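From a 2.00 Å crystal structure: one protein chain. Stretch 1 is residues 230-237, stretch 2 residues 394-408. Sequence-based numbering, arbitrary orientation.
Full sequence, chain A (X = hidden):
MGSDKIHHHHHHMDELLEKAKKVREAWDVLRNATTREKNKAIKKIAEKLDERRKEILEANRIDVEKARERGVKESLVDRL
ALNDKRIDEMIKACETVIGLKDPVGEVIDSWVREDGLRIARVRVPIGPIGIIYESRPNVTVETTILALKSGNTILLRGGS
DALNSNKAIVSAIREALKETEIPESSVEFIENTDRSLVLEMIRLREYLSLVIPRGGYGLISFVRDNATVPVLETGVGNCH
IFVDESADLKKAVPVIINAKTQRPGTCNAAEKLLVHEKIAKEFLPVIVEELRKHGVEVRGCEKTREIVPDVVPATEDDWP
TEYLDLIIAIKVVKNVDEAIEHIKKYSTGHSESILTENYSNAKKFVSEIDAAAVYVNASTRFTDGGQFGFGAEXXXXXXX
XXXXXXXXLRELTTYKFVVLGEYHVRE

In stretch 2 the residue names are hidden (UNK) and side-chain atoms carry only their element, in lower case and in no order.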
ATOM      1  N   PRO A 230      -8.660   1.874  14.722  1.00 22.14           N
ATOM      2  CA  PRO A 230      -8.032   2.725  13.692  1.00 22.29           C
ATOM      3  C   PRO A 230      -7.685   1.954  12.388  1.00 22.25           C
ATOM      4  O   PRO A 230      -7.245   0.786  12.457  1.00 23.16           O
ATOM      5  CB  PRO A 230      -6.761   3.221  14.377  1.00 22.21           C
ATOM      6  CG  PRO A 230      -7.066   3.183  15.895  1.00 23.89           C
ATOM      7  CD  PRO A 230      -8.062   2.069  16.055  1.00 21.87           C
ATOM      8  N   VAL A 231      -7.867   2.595  11.244  1.00 21.28           N
ATOM      9  CA  VAL A 231      -7.636   1.972   9.963  1.00 21.54           C
ATOM     10  C   VAL A 231      -6.620   2.753   9.190  1.00 22.02           C
ATOM     11  O   VAL A 231      -6.626   3.981   9.275  1.00 22.90           O
ATOM     12  CB  VAL A 231      -8.926   1.920   9.120  1.00 20.46           C
ATOM     13  CG1 VAL A 231      -8.687   1.261   7.760  1.00 20.27           C
ATOM     14  CG2 VAL A 231      -9.956   1.170   9.855  1.00 22.83           C
ATOM     15  N   LEU A 232      -5.752   2.052   8.449  1.00 22.01           N
ATOM     16  CA  LEU A 232      -5.001   2.669   7.349  1.00 23.04           C
ATOM     17  C   LEU A 232      -5.621   2.182   6.049  1.00 23.39           C
ATOM     18  O   LEU A 232      -5.561   1.002   5.716  1.00 24.09           O
ATOM     19  CB  LEU A 232      -3.500   2.342   7.398  1.00 23.89           C
ATOM     20  CG  LEU A 232      -2.704   3.107   8.443  1.00 22.91           C
ATOM     21  CD1 LEU A 232      -1.293   2.568   8.481  1.00 24.19           C
ATOM     22  CD2 LEU A 232      -2.709   4.594   8.132  1.00 24.00           C
ATOM     23  N   GLU A 233      -6.254   3.112   5.353  1.00 24.24           N
ATOM     24  CA  GLU A 233      -6.957   2.869   4.102  1.00 24.71           C
ATOM     25  C   GLU A 233      -6.047   3.063   2.868  1.00 25.02           C
ATOM     26  O   GLU A 233      -5.621   4.202   2.544  1.00 23.09           O
ATOM     27  CB  GLU A 233      -8.131   3.839   4.031  1.00 25.14           C
ATOM     28  CG  GLU A 233      -8.963   3.731   2.777  1.00 26.46           C
ATOM     29  CD  GLU A 233     -10.251   4.522   2.887  1.00 29.72           C
ATOM     30  OE1 GLU A 233     -10.334   5.498   3.689  1.00 27.54           O
ATOM     31  OE2 GLU A 233     -11.205   4.142   2.185  1.00 31.06           O
ATOM     32  N   THR A 234      -5.768   1.959   2.171  1.00 24.69           N
ATOM     33  CA  THR A 234      -5.036   2.013   0.912  1.00 24.75           C
ATOM     34  C   THR A 234      -6.021   2.186  -0.212  1.00 24.90           C
ATOM     35  O   THR A 234      -6.545   1.189  -0.748  1.00 25.22           O
ATOM     36  CB  THR A 234      -4.204   0.718   0.706  1.00 26.16           C
ATOM     37  OG1 THR A 234      -5.074  -0.433   0.622  1.00 28.03           O
ATOM     38  CG2 THR A 234      -3.289   0.470   1.923  1.00 25.03           C
ATOM     39  N   GLY A 235      -6.306   3.450  -0.556  1.00 24.18           N
ATOM     40  CA  GLY A 235      -7.471   3.769  -1.359  1.00 23.43           C
ATOM     41  C   GLY A 235      -7.248   3.680  -2.873  1.00 23.40           C
ATOM     42  O   GLY A 235      -6.162   3.333  -3.334  1.00 21.52           O
ATOM     43  N   VAL A 236      -8.329   4.002  -3.587  1.00 23.44           N
ATOM     44  CA  VAL A 236      -8.400   4.155  -5.058  1.00 23.70           C
ATOM     45  C   VAL A 236      -7.411   5.176  -5.617  1.00 22.29           C
ATOM     46  O   VAL A 236      -7.138   6.205  -4.991  1.00 21.40           O
ATOM     47  CB  VAL A 236      -9.800   4.662  -5.498  1.00 24.27           C
ATOM     48  CG1 VAL A 236      -9.892   4.769  -7.058  1.00 25.05           C
ATOM     49  CG2 VAL A 236     -10.906   3.743  -4.993  1.00 27.15           C
ATOM     50  N   GLY A 237      -6.889   4.889  -6.807  1.00 20.92           N
ATOM     51  CA  GLY A 237      -5.901   5.752  -7.439  1.00 20.23           C
ATOM     52  C   GLY A 237      -6.372   6.196  -8.815  1.00 19.39           C
ATOM     53  O   GLY A 237      -5.924   5.675  -9.836  1.00 18.21           O
ATOM     54  N   UNK A 394       3.442  -2.168   3.223  1.00 27.08           N
ATOM     55  CA  UNK A 394       2.180  -2.902   3.252  1.00 28.18           C
ATOM     56  C   UNK A 394       1.247  -2.423   2.181  1.00 28.65           C
ATOM     57  O   UNK A 394       0.482  -3.223   1.657  1.00 32.18           O
ATOM     58  c   UNK A 394       2.387  -3.425   5.630  1.00 27.22           C
ATOM     59  c   UNK A 394       1.500  -2.769   4.560  1.00 28.16           C
ATOM     60  c   UNK A 394       1.726  -3.734   6.879  1.00 26.43           C
ATOM     61  c   UNK A 394       0.056  -3.358   4.436  1.00 29.96           C
ATOM     62  N   UNK A 395       1.300  -1.132   1.864  1.00 27.25           N
ATOM     63  CA  UNK A 395       0.537  -0.567   0.762  1.00 25.73           C
ATOM     64  C   UNK A 395       0.566   0.947   0.842  1.00 24.66           C
ATOM     65  O   UNK A 395       1.259   1.488   1.687  1.00 23.01           O
ATOM     66  N   UNK A 396      -0.176   1.618  -0.037  1.00 23.06           N
ATOM     67  CA  UNK A 396      -0.142   3.058  -0.100  1.00 21.75           C
ATOM     68  C   UNK A 396      -1.347   3.608   0.580  1.00 21.15           C
ATOM     69  O   UNK A 396      -2.477   3.490   0.039  1.00 20.91           O
ATOM     70  c   UNK A 396       2.297   3.361  -2.127  1.00 28.35           C
ATOM     71  c   UNK A 396      -0.184   3.549  -1.530  1.00 22.56           C
ATOM     72  c   UNK A 396       0.902   2.881  -2.399  1.00 24.62           C
ATOM     73  c   UNK A 396      -0.084   5.069  -1.523  1.00 22.59           C
ATOM     74  N   UNK A 397      -1.152   4.262   1.719  1.00 18.42           N
ATOM     75  CA  UNK A 397      -2.247   4.949   2.361  1.00 17.75           C
ATOM     76  C   UNK A 397      -2.667   6.241   1.612  1.00 17.73           C
ATOM     77  O   UNK A 397      -1.811   7.051   1.240  1.00 16.18           O
ATOM     78  c   UNK A 397      -1.836   5.351   3.764  1.00 17.89           C
ATOM     79  o   UNK A 397      -2.728   6.325   4.236  1.00 20.15           O
ATOM     80  N   UNK A 398      -3.972   6.459   1.464  1.00 17.37           N
ATOM     81  CA  UNK A 398      -4.499   7.677   0.852  1.00 18.31           C
ATOM     82  C   UNK A 398      -5.320   8.524   1.766  1.00 18.91           C
ATOM     83  O   UNK A 398      -6.000   9.396   1.284  1.00 19.04           O
ATOM     84  c   UNK A 398      -4.446   6.706  -1.468  1.00 19.40           C
ATOM     85  o   UNK A 398      -6.345   6.412  -0.108  1.00 18.40           O
ATOM     86  c   UNK A 398      -5.332   7.375  -0.401  1.00 18.64           C
ATOM     87  N   UNK A 399      -5.218   8.296   3.078  1.00 20.04           N
ATOM     88  CA  UNK A 399      -5.872   9.113   4.097  1.00 20.91           C
ATOM     89  C   UNK A 399      -4.980  10.183   4.734  1.00 22.16           C
ATOM     90  O   UNK A 399      -3.779  10.074   4.725  1.00 23.23           O
ATOM     91  n   UNK A 399      -5.570   6.765   8.324  1.00 18.70           N
ATOM     92  o   UNK A 399      -6.783   5.855   6.607  1.00 20.91           O
ATOM     93  c   UNK A 399      -5.253   7.563   6.050  1.00 20.72           C
ATOM     94  c   UNK A 399      -6.374   8.220   5.194  1.00 21.13           C
ATOM     95  c   UNK A 399      -5.903   6.636   7.023  1.00 22.20           C
ATOM     96  N   UNK A 400      -5.610  11.210   5.283  1.00 23.42           N
ATOM     97  CA  UNK A 400      -4.946  12.381   5.844  1.00 24.80           C
ATOM     98  C   UNK A 400      -4.824  12.241   7.370  1.00 24.69           C
ATOM     99  O   UNK A 400      -5.275  13.144   8.170  1.00 26.59           O
ATOM    100  n   UNK A 400      -8.676  16.445   3.514  1.00 34.43           N
ATOM    101  c   UNK A 400      -7.699  16.226   2.609  1.00 35.17           C
ATOM    102  n   UNK A 400      -7.978  16.283   1.320  1.00 34.35           N
ATOM    103  n   UNK A 400      -6.423  15.973   2.944  1.00 35.86           N
ATOM    104  c   UNK A 400      -5.242  14.461   4.365  1.00 27.91           C
ATOM    105  c   UNK A 400      -5.777  13.633   5.514  1.00 25.59           C
ATOM    106  c   UNK A 400      -5.900  15.830   4.267  1.00 29.48           C
ATOM    107  N   UNK A 401      -4.271  11.115   7.795  1.00 22.65           N
ATOM    108  CA  UNK A 401      -4.292  10.752   9.200  1.00 21.49           C
ATOM    109  C   UNK A 401      -3.293   9.626   9.495  1.00 20.50           C
ATOM    110  O   UNK A 401      -3.341   8.535   8.907  1.00 20.55           O
ATOM    111  c   UNK A 401      -6.205  11.954  13.052  1.00 22.53           C
ATOM    112  c   UNK A 401      -6.193   9.443  11.922  1.00 24.39           C
ATOM    113  c   UNK A 401      -5.946  10.549  11.125  1.00 21.31           C
ATOM    114  c   UNK A 401      -6.458  10.829  13.847  1.00 23.28           C
ATOM    115  c   UNK A 401      -5.964  11.803  11.707  1.00 22.46           C
ATOM    116  c   UNK A 401      -6.435   9.578  13.268  1.00 23.36           C
ATOM    117  c   UNK A 401      -5.707  10.383   9.651  1.00 22.23           C
ATOM    118  N   UNK A 402      -2.357   9.951  10.366  1.00 18.26           N
ATOM    119  CA  UNK A 402      -1.319   9.046  10.856  1.00 17.60           C
ATOM    120  C   UNK A 402      -0.240   8.815   9.842  1.00 17.33           C
ATOM    121  O   UNK A 402       0.900   9.091  10.112  1.00 16.82           O
ATOM    122  n   UNK A 402      -0.324   6.998  13.234  1.00 16.87           N
ATOM    123  c   UNK A 402       0.029   5.889  11.388  1.00 19.42           C
ATOM    124  n   UNK A 402       0.913   5.479  12.353  1.00 18.10           N
ATOM    125  c   UNK A 402      -1.850   7.683  11.359  1.00 17.96           C
ATOM    126  c   UNK A 402      -0.775   6.826  11.948  1.00 17.72           C
ATOM    127  c   UNK A 402       0.686   6.176  13.455  1.00 20.10           C
ATOM    128  N   UNK A 403      -0.596   8.251   8.686  1.00 17.26           N
ATOM    129  CA  UNK A 403       0.366   7.976   7.647  1.00 17.46           C
ATOM    130  C   UNK A 403      -0.296   8.066   6.268  1.00 17.16           C
ATOM    131  O   UNK A 403      -1.456   7.628   6.073  1.00 16.63           O
ATOM    132  c   UNK A 403       0.961   6.563   7.863  1.00 18.25           C
ATOM    133  N   UNK A 404       0.474   8.608   5.328  1.00 16.93           N
ATOM    134  CA  UNK A 404       0.084   8.784   3.963  1.00 17.16           C
ATOM    135  C   UNK A 404       1.217   8.359   3.065  1.00 16.99           C
ATOM    136  O   UNK A 404       2.399   8.483   3.437  1.00 16.91           O
ATOM    137  c   UNK A 404      -2.380  13.716   1.626  1.00 20.82           C
ATOM    138  c   UNK A 404      -2.158  11.292   2.058  1.00 24.58           C
ATOM    139  n   UNK A 404      -1.921  14.918   1.967  1.00 19.15           N
ATOM    140  c   UNK A 404      -0.910  10.421   2.281  1.00 20.52           C
ATOM    141  n   UNK A 404      -1.836  12.662   2.235  1.00 23.28           N
ATOM    142  n   UNK A 404      -3.372  13.635   0.788  1.00 17.41           N
ATOM    143  c   UNK A 404      -0.378  10.245   3.697  1.00 17.95           C
ATOM    144  N   UNK A 405       0.867   7.802   1.905  1.00 16.18           N
ATOM    145  CA  UNK A 405       1.852   7.138   1.063  1.00 16.90           C
ATOM    146  C   UNK A 405       2.218   5.731   1.544  1.00 17.63           C
ATOM    147  O   UNK A 405       1.501   5.104   2.290  1.00 18.23           O
ATOM    148  N   UNK A 406       3.353   5.230   1.123  1.00 18.66           N
ATOM    149  CA  UNK A 406       3.772   3.886   1.527  1.00 18.93           C
ATOM    150  C   UNK A 406       3.822   3.721   3.068  1.00 18.67           C
ATOM    151  O   UNK A 406       4.401   4.536   3.785  1.00 17.58           O
ATOM    152  c   UNK A 406       4.346   5.909   0.267  1.00 19.13           C
ATOM    153  c   UNK A 406       5.231   4.783  -0.163  1.00 19.98           C
ATOM    154  c   UNK A 406       5.158   3.754   0.914  1.00 19.48           C
ATOM    155  N   UNK A 407       3.224   2.639   3.527  1.00 18.83           N
ATOM    156  CA  UNK A 407       3.124   2.258   4.921  1.00 19.43           C
ATOM    157  C   UNK A 407       4.241   1.252   5.144  1.00 18.58           C
ATOM    158  O   UNK A 407       4.129   0.089   4.737  1.00 18.32           O
ATOM    159  c   UNK A 407       0.636   2.531   4.856  1.00 21.38           C
ATOM    160  c   UNK A 407       1.797   1.600   5.210  1.00 20.22           C
ATOM    161  c   UNK A 407       1.712   1.198   6.700  1.00 21.72           C
ATOM    162  N   UNK A 408       5.377   1.738   5.627  1.00 17.35           N
ATOM    163  CA  UNK A 408       6.481   0.852   5.984  1.00 17.39           C
ATOM    164  C   UNK A 408       6.731   0.823   7.483  1.00 16.85           C
ATOM    165  O   UNK A 408       5.850   1.115   8.275  1.00 16.92           O
TER
HETATM  166  O   HOH W   1      -9.337   6.454   5.749  1.00 31.18           O
HETATM  167  O   HOH W   2      -8.865   7.624   1.410  1.00 50.60           O
HETATM  168  O   HOH W   3      -3.529   2.675  -2.514  1.00 42.12           O
HETATM  169  O   HOH W   4      -8.067   6.952  -2.424  1.00 48.88           O

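Position 394 carries four carbons, forked at the first, one arm two carbons long: Ile 394. Its CA-to-CB bond points toward stretch 1 but stops short of contact. Position 395 has no side-chain atoms and is Gly 395; an ideal CB would sit 3.1 Å from CG2 of Thr 234, a tight fit. Position 396 repeats the forked four-carbon pattern, so Ile 396. Its CB points sideways and the end of the side chain leads away, so the backbone makes the contact: O of Ile 396 lies 3.1 Å from CA of Thr 234, a CA-H...O contact.

Position 397 bears one carbon and one oxygen, Ser 397. Its CA lies 3.5 Å from O of Glu 233, a CA-H...O contact, and the hydroxyl OG donates to O of position 403 at 2.6 Å, bracing its own loop. Position 398 has a carbon carrying one oxygen and one carbon, Thr 398. Its N donates to O of Glu 233 at 3.0 Å, nearly straight, while N of Gly 235 gives a weak hydrogen bond to OG1 of Thr 398 at 3.0 Å. Glycine is what fits there: an ideal CB on Gly 235 would lie 2.2 Å from that OG1.

Position 399 shows three carbons, the last holding one oxygen and one nitrogen. The nitrogen faces a carbonyl and the oxygen an amide, hence Gln 399: NE2 donates to O of Val 231 at 3.1 Å, and N of Glu 233 donates to OE1 of Gln 399 at 3.1 Å.

Position 400, three carbons, a nitrogen, then a carbon with two nitrogens, is Arg 400, out of reach. Position 401, one carbon and a six-carbon ring, is Phe 401; its O accepts from NE2 of Gln 399 at 2.9 Å. Position 402 has a five-membered ring with two nitrogens, His 402, near Leu 232. Position 403 has a single side-chain carbon: Ala 403, its CB 4.2 Å from CD2 of Leu 232. Position 404 repeats the guanidinium pattern and points away: Arg 404. Position 405, bare with positive phi, is Gly 405; position 406, three carbons closed onto N, Pro 406. Position 407 has one carbon carrying two more, which is Val 407; its CG1 meets CD1 of Leu 232 at 3.8 Å. Position 408, bare, is Gly 408.

The contact pairs backbone with amide: Gln 399 reads a carbonyl and an NH of stretch 1, and the backbone N of Thr 398 takes the carbonyl of Glu 233, the residue whose N donates to Gln 399. Leu 232 supplies the apolar contacts, to Ala 403 and Val 407, while its CD2 also lies against NE2 of Gln 399 at 3.6 Å. Water 1 joins OE1 of Glu 233 (2.5 Å) to OE1 of Gln 399 (2.8 Å).

Stretch 2 394-408: IGISTQRFHARGPVG
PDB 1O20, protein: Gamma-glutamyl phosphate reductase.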